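Local coordinates for protein cellulose 1,4-beta-cellobiosidase (Thermobifida fusca, PDB 4JJJ) that probably hydrolyses cellulose to cellobiose, the chain being the family 48 glycoside hydrolase module of a longer cellulase, at residues N154-G159 and G570-G575; T186-S191 and S586-Y591; Y295-Y300 and G325-L330; N421-A426 and L505-M510. The protein carries 1 engineered substitution. One frame throughout, in Å; residues are numbered along the deposited sequence.

How the interactions relate
Interactions 1 and 2 form one continuous patch, their centres 7 Å apart, on the side of the chain's centre opposite interaction 4. They touch directly: Phe-158 CE1 lies 3.5 Å from Pro-190 CD, and Met-572 CE 3.5 Å from Pro-188 O. Interaction 3 belongs to the glycan pocket, next to the engineered Asn-224 at the predicted nucleophile position. Its nearest atoms are about 11 Å from those of interaction 2. Interaction 4 adjoins it, with centres 16 Å apart. Arg-424 joins these two: its NH1 is 2.9 Å from both Gly-325 O and Gln-327 O, consistent with hydrogen bonds, and its NH2 makes a weak one to Asn-224 OD1.

Interaction 1 of 4, residues N154-G159 and G570-G575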
loop_
_atom_site.group_PDB
_atom_site.type_symbol
_atom_site.label_atom_id
_atom_site.label_comp_id
_atom_site.label_asym_id
_atom_site.label_seq_id
_atom_site.Cartn_x
_atom_site.Cartn_y
_atom_site.Cartn_z
ATOM N N ASN A 154 -2.114 -19.990 6.101
ATOM C CA ASN A 154 -2.333 -20.131 7.556
ATOM C C ASN A 154 -1.074 -20.498 8.281
ATOM O O ASN A 154 -1.064 -21.320 9.188
ATOM C CB ASN A 154 -3.483 -21.127 7.873
ATOM C CG ASN A 154 -4.217 -20.782 9.191
ATOM O OD1 ASN A 154 -4.457 -19.612 9.503
ATOM N ND2 ASN A 154 -4.692 -21.821 9.928
ATOM N N VAL A 155 0.027 -19.861 7.900
ATOM C CA VAL A 155 1.266 -20.160 8.560
ATOM C C VAL A 155 1.256 -19.767 10.002
ATOM O O VAL A 155 1.869 -20.474 10.826
ATOM C CB VAL A 155 2.463 -19.617 7.804
ATOM C CG1 VAL A 155 2.552 -18.161 7.964
ATOM C CG2 VAL A 155 3.650 -20.391 8.212
ATOM N N TYR A 156 0.473 -18.768 10.353
ATOM C CA TYR A 156 0.378 -18.325 11.739
ATOM C C TYR A 156 -0.670 -19.089 12.576
ATOM O O TYR A 156 -0.672 -18.961 13.805
ATOM C CB TYR A 156 0.097 -16.768 11.868
ATOM C CG TYR A 156 1.288 -15.906 11.602
ATOM C CD1 TYR A 156 1.619 -15.479 10.299
ATOM C CD2 TYR A 156 2.152 -15.526 12.640
ATOM C CE1 TYR A 156 2.703 -14.695 10.014
ATOM C CE2 TYR A 156 3.213 -14.704 12.404
ATOM C CZ TYR A 156 3.516 -14.283 11.095
ATOM O OH TYR A 156 4.581 -13.493 10.848
ATOM N N GLY A 157 -1.581 -19.780 11.927
ATOM C CA GLY A 157 -2.569 -20.614 12.640
ATOM C C GLY A 157 -3.824 -19.970 13.123
ATOM O O GLY A 157 -4.560 -20.524 14.009
ATOM N N PHE A 158 -4.132 -18.721 12.706
ATOM C CA PHE A 158 -5.294 -18.051 13.199
ATOM C C PHE A 158 -6.593 -18.545 12.669
ATOM O O PHE A 158 -7.563 -18.622 13.423
ATOM C CB PHE A 158 -5.181 -16.527 12.995
ATOM C CG PHE A 158 -4.037 -15.902 13.753
ATOM C CD1 PHE A 158 -4.093 -15.875 15.157
ATOM C CD2 PHE A 158 -2.964 -15.300 13.111
ATOM C CE1 PHE A 158 -3.117 -15.290 15.889
ATOM C CE2 PHE A 158 -1.974 -14.691 13.846
ATOM C CZ PHE A 158 -2.030 -14.717 15.250
ATOM N N GLY A 159 -6.684 -18.897 11.394
ATOM C CA GLY A 159 -7.989 -19.259 10.825
ATOM C C GLY A 159 -9.028 -18.195 10.825
ATOM O O GLY A 159 -8.691 -17.008 10.683
ATOM N N GLY A 570 1.145 -14.357 26.787
ATOM C CA GLY A 570 0.222 -14.977 25.908
ATOM C C GLY A 570 0.959 -15.931 24.987
ATOM O O GLY A 570 2.213 -15.990 25.021
ATOM N N THR A 571 0.221 -16.624 24.155
ATOM C CA THR A 571 0.882 -17.506 23.180
ATOM C C THR A 571 0.279 -17.247 21.767
ATOM O O THR A 571 -0.916 -16.993 21.621
ATOM C CB THR A 571 0.706 -18.988 23.529
ATOM O OG1 THR A 571 -0.682 -19.273 23.695
ATOM C CG2 THR A 571 1.492 -19.281 24.758
ATOM N N MET A 572 1.121 -17.475 20.757
ATOM C CA MET A 572 0.666 -17.502 19.397
ATOM C C MET A 572 -0.071 -18.822 19.202
ATOM O O MET A 572 0.029 -19.743 20.081
ATOM C CB MET A 572 1.872 -17.410 18.439
ATOM C CG MET A 572 2.699 -16.143 18.642
ATOM S SD MET A 572 1.866 -14.608 18.086
ATOM C CE MET A 572 1.881 -14.762 16.316
ATOM N N PRO A 573 -0.729 -19.012 18.060
ATOM C CA PRO A 573 -1.402 -20.291 17.825
ATOM C C PRO A 573 -0.550 -21.533 17.885
ATOM O O PRO A 573 -1.063 -22.585 18.289
ATOM C CB PRO A 573 -2.040 -20.095 16.445
ATOM C CG PRO A 573 -2.326 -18.621 16.413
ATOM C CD PRO A 573 -1.206 -17.961 17.119
ATOM N N ASN A 574 0.701 -21.447 17.485
ATOM C CA ASN A 574 1.641 -22.555 17.575
ATOM C C ASN A 574 2.238 -22.731 18.948
ATOM O O ASN A 574 3.167 -23.583 19.116
ATOM C CB ASN A 574 2.673 -22.403 16.513
ATOM C CG ASN A 574 3.682 -21.321 16.814
ATOM O OD1 ASN A 574 3.533 -20.460 17.711
ATOM N ND2 ASN A 574 4.777 -21.359 16.044
ATOM N N GLY A 575 1.800 -21.965 19.926
ATOM C CA GLY A 575 2.355 -22.052 21.287
ATOM C C GLY A 575 3.565 -21.150 21.566
ATOM O O GLY A 575 4.055 -21.090 22.695
HETATM O O HOH W 1 1.570 -19.384 15.412
#
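Tyr-156 O accepts a hydrogen bond from a water 2.8 Å away and also has the ring of Pro-573 pressed against it, with Pro-573 CG at 3.1 Å. That proline is the second residue of a type I beta turn, Met-572 to Gly-575, which docks on the loop following strand 149-151. The same water accepts the N-H of Asn-574, at 3.1 Å from Asn-574 N, and so ties the two backbones together where no direct hydrogen bond spans them. Gly-157 has no side chain on the side facing the turn, and Pro-573 CB sits 3.5 Å from Gly-157 O. Phe-158 meets the proline ring obliquely, its CE1 3.5 Å from Pro-573 CG. Beyond, Pro-573 rests on His-197, and its side chain is about 4 Å from a bound iron(III) ion. The phenol of Tyr-156 is anchored elsewhere, its OH bonded to Asp-43. Met-572, bent at chi2 and chi3, brings CE to the edge of the Tyr-156 ring, 3.8 Å from Tyr-156 CD2 and 4.1 Å from Phe-158 CZ.

Interaction 2 of 4, residues T186-S191 and S586-Y591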
loop_
_atom_site.group_PDB
_atom_site.type_symbol
_atom_site.label_atom_id
_atom_site.label_comp_id
_atom_site.label_asym_id
_atom_site.label_seq_id
_atom_site.Cartn_x
_atom_site.Cartn_y
_atom_site.Cartn_z
ATOM N N THR A 186 6.548 -5.978 15.132
ATOM C CA THR A 186 5.111 -6.150 15.306
ATOM C C THR A 186 4.827 -7.497 15.999
ATOM O O THR A 186 5.671 -8.404 16.032
ATOM C CB THR A 186 4.406 -6.248 13.926
ATOM O OG1 THR A 186 5.014 -7.394 13.222
ATOM C CG2 THR A 186 4.620 -4.936 13.154
ATOM N N ILE A 187 3.620 -7.620 16.506
ATOM C CA ILE A 187 3.074 -8.883 17.012
ATOM C C ILE A 187 1.853 -9.185 16.085
ATOM O O ILE A 187 0.779 -8.581 16.194
ATOM C CB ILE A 187 2.680 -8.813 18.516
ATOM C CG1 ILE A 187 3.915 -8.441 19.336
ATOM C CG2 ILE A 187 1.997 -10.110 18.885
ATOM C CD1 ILE A 187 3.561 -8.005 20.725
ATOM N N PRO A 188 2.056 -10.137 15.111
ATOM C CA PRO A 188 0.957 -10.513 14.262
ATOM C C PRO A 188 -0.238 -11.039 15.059
ATOM O O PRO A 188 -0.057 -11.810 15.993
ATOM C CB PRO A 188 1.537 -11.550 13.272
ATOM C CG PRO A 188 3.030 -11.250 13.331
ATOM C CD PRO A 188 3.272 -10.925 14.833
ATOM N N HIS A 189 -1.386 -10.657 14.592
ATOM C CA HIS A 189 -2.637 -10.928 15.296
ATOM C C HIS A 189 -3.831 -11.051 14.368
ATOM O O HIS A 189 -3.835 -10.607 13.197
ATOM C CB HIS A 189 -2.852 -9.846 16.351
ATOM C CG HIS A 189 -2.936 -8.464 15.798
ATOM N ND1 HIS A 189 -1.839 -7.671 15.527
ATOM C CD2 HIS A 189 -3.998 -7.780 15.374
ATOM C CE1 HIS A 189 -2.239 -6.525 15.004
ATOM N NE2 HIS A 189 -3.543 -6.547 14.924
ATOM N N PRO A 190 -4.902 -11.699 14.867
ATOM C CA PRO A 190 -6.085 -11.893 14.011
ATOM C C PRO A 190 -6.903 -10.568 13.935
ATOM O O PRO A 190 -7.104 -9.838 14.960
ATOM C CB PRO A 190 -6.929 -12.894 14.795
ATOM C CG PRO A 190 -6.519 -12.696 16.209
ATOM C CD PRO A 190 -5.068 -12.344 16.203
ATOM N N SER A 191 -7.395 -10.258 12.742
ATOM C CA SER A 191 -8.321 -9.144 12.596
ATOM C C SER A 191 -9.650 -9.332 13.402
ATOM O O SER A 191 -10.273 -8.385 13.867
ATOM C CB SER A 191 -8.672 -8.952 11.127
ATOM O OG SER A 191 -7.452 -8.670 10.450
ATOM N N SER A 586 11.239 -15.591 17.783
ATOM C CA SER A 586 10.637 -16.417 18.801
ATOM C C SER A 586 9.113 -16.443 18.795
ATOM O O SER A 586 8.488 -17.433 19.280
ATOM C CB SER A 586 11.185 -16.106 20.221
ATOM O OG SER A 586 10.519 -15.014 20.775
ATOM N N ILE A 587 8.447 -15.449 18.178
ATOM C CA ILE A 587 7.009 -15.504 18.020
ATOM C C ILE A 587 6.595 -15.874 16.598
ATOM O O ILE A 587 5.401 -15.806 16.243
ATOM C CB ILE A 587 6.307 -14.210 18.441
ATOM C CG1 ILE A 587 6.723 -12.932 17.674
ATOM C CG2 ILE A 587 6.584 -13.953 19.872
ATOM C CD1 ILE A 587 5.750 -11.802 17.826
ATOM N N ARG A 588 7.603 -16.300 15.848
ATOM C CA ARG A 588 7.419 -16.847 14.469
ATOM C C ARG A 588 8.348 -18.088 14.264
ATOM O O ARG A 588 9.104 -18.191 13.316
ATOM C CB ARG A 588 7.740 -15.772 13.411
ATOM C CG ARG A 588 6.845 -14.547 13.513
ATOM C CD ARG A 588 7.357 -13.494 12.551
ATOM N NE ARG A 588 6.630 -12.223 12.526
ATOM C CZ ARG A 588 6.799 -11.267 13.452
ATOM N NH1 ARG A 588 7.540 -11.422 14.499
ATOM N NH2 ARG A 588 6.185 -10.076 13.323
ATOM N N SER A 589 8.244 -19.037 15.206
ATOM C CA SER A 589 9.238 -20.082 15.312
ATOM C C SER A 589 9.198 -21.050 14.154
ATOM O O SER A 589 10.184 -21.717 13.902
ATOM C CB SER A 589 9.170 -20.838 16.656
ATOM O OG SER A 589 8.018 -21.584 16.743
ATOM N N PHE A 590 8.104 -21.034 13.450
ATOM C CA PHE A 590 7.982 -21.779 12.194
ATOM C C PHE A 590 9.081 -21.424 11.159
ATOM O O PHE A 590 9.326 -22.163 10.227
ATOM C CB PHE A 590 6.595 -21.635 11.576
ATOM C CG PHE A 590 6.125 -20.201 11.422
ATOM C CD1 PHE A 590 6.547 -19.405 10.405
ATOM C CD2 PHE A 590 5.263 -19.669 12.357
ATOM C CE1 PHE A 590 6.155 -18.069 10.282
ATOM C CE2 PHE A 590 4.828 -18.376 12.207
ATOM C CZ PHE A 590 5.293 -17.579 11.249
ATOM N N TYR A 591 9.621 -20.215 11.235
ATOM C CA TYR A 591 10.680 -19.787 10.364
ATOM C C TYR A 591 11.869 -20.673 10.405
ATOM O O TYR A 591 12.571 -20.764 9.451
ATOM C CB TYR A 591 11.043 -18.334 10.466
ATOM C CG TYR A 591 10.420 -17.390 9.491
ATOM C CD1 TYR A 591 10.528 -17.645 8.152
ATOM C CD2 TYR A 591 9.894 -16.197 9.899
ATOM C CE1 TYR A 591 9.986 -16.797 7.169
ATOM C CE2 TYR A 591 9.340 -15.315 8.941
ATOM C CZ TYR A 591 9.490 -15.596 7.585
ATOM O OH TYR A 591 9.032 -14.692 6.577
HETATM O O HOH W 2 8.337 -9.016 15.900
#
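Arg-588 runs across Pro-188 at about a right angle, so that the proline ring lies against one face of the guanidinium: Pro-188 CD stands 3.4 Å above that plane, offset toward its rim. Thr-186 OG1 lies at the edge, in the plane, 2.9 Å from Arg-588 NH2. A hydrogen bond runs from Arg-588 NH2 to Thr-186 O (3.2 Å, 149° at the hydrogen); the donor sits well above the carbonyl plane, 59° out of it. A water adds a second link, donating to Thr-186 O at 2.7 Å and accepting from Arg-588 NH1 at 2.9 Å. NH2 also forms a salt bridge with Asp-43, and NH1 bonds Phe-584 O, fixing the group's rotation. Ile-587 has CG1 between the backbone N and the carbonyl carbon (chi1 60°); its CD1 lies 4.0 Å from Pro-188 CD. Loop-to-loop packing of this kind joins the approach to edge strand 189-190 with the C-terminal region, beside the glycan pocket: the side chain of Thr-186 is about 8 Å from a bound glucose.

Interaction 3 of 4, residues Y295-Y300 and G325-L330; sequences YLLSWY and GYQNVL. With BGC (beta-D-glucopyranose), chain D; BGC (beta-D-glucopyranose), chain B; BGC (beta-D-glucopyranose), chain C.
Trp-299 and Tyr-326 form an offset stack, the indole six-membered ring and the phenol having centroids 4.6 Å apart and planes at 14°. Tyr-326 OH lies over the centre of the indole, 3.3 Å above it. In apolar contact, Trp-299 CE3 is 3.6 Å from Tyr-326 CZ, while Leu-297 CD1 lies against the backbone at Tyr-326 O and Asn-328 N. Polar contacts turn to the sugars. Trp-299 NE1 gives a nearly straight hydrogen bond in the ring plane to O3 of the chain D glucose (3.0 Å, 171°). Tyr-300 has O4 of the chain B glucose over one ring face, and its OH accepts from O2 of the chain C glucose at 2.8 Å. One water accepts from Tyr-326 OH at 2.6 Å and donates to Trp-299 O and to O5 of the chain D glucose. The phenol proton is thus spent on that water, linking the sugar ring oxygen to Tyr-326, whose side chain is about 4 Å from that of the engineered Asn-224, the predicted nucleophile position.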
loop_
_atom_site.group_PDB
_atom_site.type_symbol
_atom_site.label_atom_id
_atom_site.label_comp_id
_atom_site.label_asym_id
_atom_site.label_seq_id
_atom_site.Cartn_x
_atom_site.Cartn_y
_atom_site.Cartn_z
ATOM N N TYR A 295 -8.557 15.418 1.177
ATOM C CA TYR A 295 -8.691 15.130 -0.258
ATOM C C TYR A 295 -7.476 14.512 -0.866
ATOM O O TYR A 295 -7.358 14.493 -2.117
ATOM C CB TYR A 295 -9.125 16.384 -1.023
ATOM C CG TYR A 295 -10.530 16.826 -0.689
ATOM C CD1 TYR A 295 -11.640 16.102 -1.082
ATOM C CD2 TYR A 295 -10.695 18.011 0.015
ATOM C CE1 TYR A 295 -12.921 16.587 -0.799
ATOM C CE2 TYR A 295 -11.929 18.477 0.340
ATOM C CZ TYR A 295 -13.028 17.821 -0.125
ATOM O OH TYR A 295 -14.363 18.238 0.148
ATOM N N LEU A 296 -6.632 13.877 -0.069
ATOM C CA LEU A 296 -5.522 13.082 -0.564
ATOM C C LEU A 296 -5.728 11.621 -0.267
ATOM O O LEU A 296 -6.601 11.275 0.578
ATOM C CB LEU A 296 -4.218 13.559 0.093
ATOM C CG LEU A 296 -3.831 14.975 -0.222
ATOM C CD1 LEU A 296 -2.584 15.356 0.569
ATOM C CD2 LEU A 296 -3.603 15.263 -1.689
ATOM N N LEU A 297 -5.008 10.722 -0.949
ATOM C CA LEU A 297 -5.027 9.274 -0.619
ATOM C C LEU A 297 -4.080 9.052 0.562
ATOM O O LEU A 297 -2.854 8.959 0.350
ATOM C CB LEU A 297 -4.689 8.383 -1.786
ATOM C CG LEU A 297 -5.794 8.346 -2.830
ATOM C CD1 LEU A 297 -5.287 7.768 -4.100
ATOM C CD2 LEU A 297 -6.851 7.281 -2.319
ATOM N N SER A 298 -4.632 9.081 1.783
ATOM C CA SER A 298 -3.844 8.848 2.933
ATOM C C SER A 298 -3.402 7.374 3.122
ATOM O O SER A 298 -3.711 6.535 2.303
ATOM C CB SER A 298 -4.509 9.365 4.156
ATOM O OG SER A 298 -5.571 8.477 4.517
ATOM N N TRP A 299 -2.604 7.171 4.166
ATOM C CA TRP A 299 -1.984 5.872 4.357
ATOM C C TRP A 299 -2.961 4.799 4.635
ATOM O O TRP A 299 -2.732 3.642 4.339
ATOM C CB TRP A 299 -1.016 5.958 5.521
ATOM C CG TRP A 299 -0.005 4.842 5.651
ATOM C CD1 TRP A 299 -0.053 3.765 6.456
ATOM C CD2 TRP A 299 1.259 4.797 5.009
ATOM N NE1 TRP A 299 1.109 3.045 6.384
ATOM C CE2 TRP A 299 1.947 3.678 5.502
ATOM C CE3 TRP A 299 1.895 5.649 4.128
ATOM C CZ2 TRP A 299 3.249 3.376 5.063
ATOM C CZ3 TRP A 299 3.144 5.317 3.649
ATOM C CH2 TRP A 299 3.815 4.188 4.101
ATOM N N TYR A 300 -4.121 5.107 5.192
ATOM C CA TYR A 300 -5.125 4.067 5.502
ATOM C C TYR A 300 -6.487 4.695 5.858
ATOM O O TYR A 300 -6.638 5.854 6.118
ATOM C CB TYR A 300 -4.705 3.065 6.654
ATOM C CG TYR A 300 -4.519 3.771 8.005
ATOM C CD1 TYR A 300 -5.549 3.840 8.951
ATOM C CD2 TYR A 300 -3.269 4.396 8.320
ATOM C CE1 TYR A 300 -5.377 4.499 10.172
ATOM C CE2 TYR A 300 -3.102 5.030 9.573
ATOM C CZ TYR A 300 -4.130 4.988 10.474
ATOM O OH TYR A 300 -3.977 5.633 11.716
ATOM N N GLY A 325 3.810 8.661 -2.762
ATOM C CA GLY A 325 3.851 7.348 -3.438
ATOM C C GLY A 325 2.531 6.677 -3.542
ATOM O O GLY A 325 2.413 5.702 -4.380
ATOM N N TYR A 326 1.555 7.082 -2.747
ATOM C CA TYR A 326 0.188 6.537 -2.767
ATOM C C TYR A 326 -0.715 7.234 -3.757
ATOM O O TYR A 326 -1.754 6.751 -4.116
ATOM C CB TYR A 326 -0.497 6.564 -1.385
ATOM C CG TYR A 326 -0.012 5.496 -0.429
ATOM C CD1 TYR A 326 1.278 5.036 -0.389
ATOM C CD2 TYR A 326 -0.916 5.077 0.542
ATOM C CE1 TYR A 326 1.651 4.087 0.535
ATOM C CE2 TYR A 326 -0.578 4.089 1.462
ATOM C CZ TYR A 326 0.672 3.609 1.455
ATOM O OH TYR A 326 0.999 2.610 2.346
ATOM N N GLN A 327 -0.365 8.481 -4.132
ATOM C CA GLN A 327 -1.351 9.234 -4.884
ATOM C C GLN A 327 -1.586 8.626 -6.250
ATOM O O GLN A 327 -0.664 8.029 -6.815
ATOM C CB GLN A 327 -0.969 10.718 -5.020
ATOM C CG GLN A 327 -0.546 11.394 -3.687
ATOM C CD GLN A 327 -1.599 11.160 -2.585
ATOM O OE1 GLN A 327 -1.225 10.545 -1.521
ATOM N NE2 GLN A 327 -2.773 11.424 -2.807
ATOM N N ASN A 328 -2.778 8.838 -6.770
ATOM C CA ASN A 328 -3.124 8.181 -8.009
ATOM C C ASN A 328 -3.993 9.099 -8.806
ATOM O O ASN A 328 -5.223 9.027 -8.762
ATOM C CB ASN A 328 -3.797 6.832 -7.764
ATOM C CG ASN A 328 -3.772 5.958 -8.975
ATOM O OD1 ASN A 328 -3.946 6.428 -10.094
ATOM N ND2 ASN A 328 -3.502 4.657 -8.777
ATOM N N VAL A 329 -3.284 9.936 -9.559
ATOM C CA VAL A 329 -4.002 10.963 -10.290
ATOM C C VAL A 329 -4.799 10.332 -11.446
ATOM O O VAL A 329 -5.766 10.959 -11.949
ATOM C CB VAL A 329 -3.053 12.021 -10.782
ATOM C CG1 VAL A 329 -2.498 12.770 -9.562
ATOM C CG2 VAL A 329 -2.014 11.544 -11.776
ATOM N N LEU A 330 -4.397 9.157 -11.895
ATOM C CA LEU A 330 -5.136 8.464 -12.960
ATOM C C LEU A 330 -6.424 7.913 -12.423
ATOM O O LEU A 330 -7.479 8.167 -13.030
ATOM C CB LEU A 330 -4.218 7.345 -13.546
ATOM C CG LEU A 330 -4.651 6.572 -14.785
ATOM C CD1 LEU A 330 -5.958 5.809 -14.550
ATOM C CD2 LEU A 330 -4.812 7.499 -15.996
HETATM C C2 BGC D . 1.542 -0.383 5.349
HETATM C C3 BGC D . 1.074 -0.591 6.790
HETATM C C4 BGC D . -0.403 -0.370 6.855
HETATM C C5 BGC D . -1.201 -1.210 5.896
HETATM C C6 BGC D . -2.704 -0.963 5.932
HETATM C C1 BGC D . 0.636 -1.172 4.449
HETATM O O1 BGC D . 0.993 -0.923 3.080
HETATM O O2 BGC D . 2.927 -0.735 5.137
HETATM O O3 BGC D . 1.753 0.410 7.590
HETATM O O4 BGC D . -0.731 -0.908 8.185
HETATM O O5 BGC D . -0.740 -0.886 4.572
HETATM O O6 BGC D . -2.945 0.455 5.700
HETATM C C2 BGC B . -2.438 -1.114 9.935
HETATM C C3 BGC B . -3.336 -0.298 10.791
HETATM C C4 BGC B . -2.608 0.855 11.503
HETATM C C5 BGC B . -1.810 1.595 10.399
HETATM C C6 BGC B . -1.096 2.780 11.034
HETATM C C1 BGC B . -1.696 -0.205 8.971
HETATM O O2 BGC B . -3.160 -2.110 9.256
HETATM O O3 BGC B . -3.944 -1.180 11.664
HETATM O O4 BGC B . -3.552 1.828 12.026
HETATM O O5 BGC B . -0.921 0.749 9.674
HETATM O O6 BGC B . 0.045 2.256 11.744
HETATM C C2 BGC C . -4.620 2.928 13.806
HETATM C C3 BGC C . -5.340 2.737 15.125
HETATM C C4 BGC C . -6.380 1.634 15.064
HETATM C C5 BGC C . -5.819 0.373 14.459
HETATM C C6 BGC C . -6.793 -0.709 14.179
HETATM C C1 BGC C . -4.085 1.556 13.326
HETATM O O2 BGC C . -3.576 3.890 13.869
HETATM O O3 BGC C . -5.966 3.987 15.524
HETATM O O4 BGC C . -6.744 1.377 16.463
HETATM O O5 BGC C . -5.175 0.661 13.179
HETATM O O6 BGC C . -6.161 -1.888 13.718
HETATM O O HOH W 3 -1.193 1.597 3.424
#

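Interaction 4 of 4, residues N421-A426 and L505-M510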
loop_
_atom_site.group_PDB
_atom_site.type_symbol
_atom_site.label_atom_id
_atom_site.label_comp_id
_atom_site.label_asym_id
_atom_site.label_seq_id
_atom_site.Cartn_x
_atom_site.Cartn_y
_atom_site.Cartn_z
ATOM N N ASN A 421 4.164 6.318 -8.118
ATOM C CA ASN A 421 3.413 7.561 -8.328
ATOM C C ASN A 421 3.584 8.100 -9.734
ATOM O O ASN A 421 2.593 8.358 -10.464
ATOM C CB ASN A 421 3.815 8.582 -7.301
ATOM C CG ASN A 421 3.420 9.966 -7.712
ATOM O OD1 ASN A 421 2.313 10.176 -8.059
ATOM N ND2 ASN A 421 4.289 10.941 -7.406
ATOM N N MET A 422 4.812 8.176 -10.176
ATOM C CA MET A 422 5.126 8.829 -11.425
ATOM C C MET A 422 4.514 8.125 -12.592
ATOM O O MET A 422 4.098 8.779 -13.528
ATOM C CB MET A 422 6.613 9.103 -11.689
ATOM C CG MET A 422 6.883 10.295 -12.602
ATOM S SD MET A 422 6.140 11.872 -12.138
ATOM C CE MET A 422 6.765 12.122 -10.478
ATOM N N GLU A 423 4.488 6.794 -12.542
ATOM C CA GLU A 423 3.822 6.026 -13.667
ATOM C C GLU A 423 2.346 6.452 -13.843
ATOM O O GLU A 423 1.888 6.590 -14.972
ATOM C CB GLU A 423 3.859 4.536 -13.433
ATOM C CG GLU A 423 3.516 3.745 -14.691
ATOM C CD GLU A 423 3.457 2.271 -14.464
ATOM O OE1 GLU A 423 4.426 1.744 -13.876
ATOM O OE2 GLU A 423 2.469 1.708 -14.913
ATOM N N ARG A 424 1.693 6.753 -12.728
ATOM C CA ARG A 424 0.305 7.113 -12.808
ATOM C C ARG A 424 0.193 8.559 -13.400
ATOM O O ARG A 424 -0.707 8.832 -14.189
ATOM C CB ARG A 424 -0.334 7.086 -11.438
ATOM C CG ARG A 424 -0.309 5.702 -10.743
ATOM C CD ARG A 424 -0.307 5.890 -9.249
ATOM N NE ARG A 424 -0.141 4.612 -8.596
ATOM C CZ ARG A 424 0.329 4.410 -7.360
ATOM N NH1 ARG A 424 0.621 5.426 -6.633
ATOM N NH2 ARG A 424 0.572 3.145 -6.939
ATOM N N VAL A 425 1.137 9.424 -12.990
ATOM C CA VAL A 425 1.226 10.787 -13.563
ATOM C C VAL A 425 1.492 10.696 -15.065
ATOM O O VAL A 425 0.879 11.443 -15.842
ATOM C CB VAL A 425 2.314 11.610 -12.819
ATOM C CG1 VAL A 425 2.430 13.013 -13.416
ATOM C CG2 VAL A 425 1.952 11.660 -11.328
ATOM N N ALA A 426 2.429 9.823 -15.487
ATOM C CA ALA A 426 2.700 9.635 -16.880
ATOM C C ALA A 426 1.522 9.084 -17.613
ATOM O O ALA A 426 1.308 9.436 -18.815
ATOM C CB ALA A 426 3.957 8.775 -17.054
ATOM N N LEU A 505 9.716 1.963 -13.715
ATOM C CA LEU A 505 10.506 3.036 -14.291
ATOM C C LEU A 505 10.384 2.989 -15.832
ATOM O O LEU A 505 10.136 4.010 -16.467
ATOM C CB LEU A 505 11.955 2.921 -13.827
ATOM C CG LEU A 505 12.915 3.950 -14.428
ATOM C CD1 LEU A 505 12.422 5.359 -14.148
ATOM C CD2 LEU A 505 14.314 3.666 -13.899
ATOM N N ALA A 506 10.504 1.817 -16.411
ATOM C CA ALA A 506 10.385 1.649 -17.841
ATOM C C ALA A 506 9.007 2.163 -18.291
ATOM O O ALA A 506 8.920 2.890 -19.322
ATOM C CB ALA A 506 10.529 0.245 -18.250
ATOM N N LYS A 507 7.917 1.811 -17.575
ATOM C CA LYS A 507 6.599 2.288 -17.977
ATOM C C LYS A 507 6.484 3.793 -17.890
ATOM O O LYS A 507 5.892 4.453 -18.766
ATOM C CB LYS A 507 5.545 1.584 -17.207
ATOM C CG LYS A 507 5.292 0.139 -17.643
ATOM C CD LYS A 507 4.162 -0.488 -16.919
ATOM C CE LYS A 507 4.505 -0.877 -15.474
ATOM N NZ LYS A 507 3.261 -0.994 -14.610
ATOM N N THR A 508 6.948 4.335 -16.776
ATOM C CA THR A 508 6.864 5.757 -16.596
ATOM C C THR A 508 7.472 6.477 -17.787
ATOM O O THR A 508 6.876 7.424 -18.338
ATOM C CB THR A 508 7.661 6.198 -15.297
ATOM O OG1 THR A 508 7.021 5.605 -14.191
ATOM C CG2 THR A 508 7.578 7.657 -15.038
ATOM N N LEU A 509 8.628 6.022 -18.173
ATOM C CA LEU A 509 9.368 6.608 -19.289
ATOM C C LEU A 509 8.648 6.420 -20.653
ATOM O O LEU A 509 8.616 7.339 -21.459
ATOM C CB LEU A 509 10.804 6.028 -19.344
ATOM C CG LEU A 509 11.686 6.446 -18.122
ATOM C CD1 LEU A 509 13.005 5.731 -18.126
ATOM C CD2 LEU A 509 11.899 7.928 -18.087
ATOM N N MET A 510 8.061 5.270 -20.849
ATOM C CA MET A 510 7.322 4.978 -22.091
ATOM C C MET A 510 6.079 5.858 -22.227
ATOM O O MET A 510 5.888 6.429 -23.315
ATOM C CB MET A 510 6.940 3.507 -22.139
ATOM C CG MET A 510 8.138 2.626 -22.571
ATOM S SD MET A 510 7.634 0.935 -22.930
ATOM C CE MET A 510 6.920 0.357 -21.389
#
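Glu-423 sets its CG anti to the backbone N (chi1 -166°) and extends its chain toward Lys-507, whose own chain bends at chi3 (-75°), carrying CE back to the carboxylate. The resulting salt bridge is uneven: Lys-507 NZ lies 2.8 Å from Glu-423 OE2, on its syn lone pair, and makes only a weak hydrogen bond to Glu-423 OE1 at 3.1 Å. The ammonium is buried and has further partners in Glu-625 and Thr-628 of helix 620-637, so two carboxylates probably stabilise its charge. Glu-423 CA and Thr-508 CA are 4.2 Å apart. Thr-508 OG1 sits near Glu-423 N, but the angle is too poor for a bond; the hydroxyl is instead bonded to Ala-504 O in its own helix. Small Ala-426 continues the tight line, its CB 3.5 Å from Thr-508 O. In this (alpha/alpha)6 fold the two segments run nearly parallel, 24° apart with axes 8.2 Å from each other; helix 435-450 packs on Met-422, helix 519-533 on Leu-509, and helix 620-637 on Met-510.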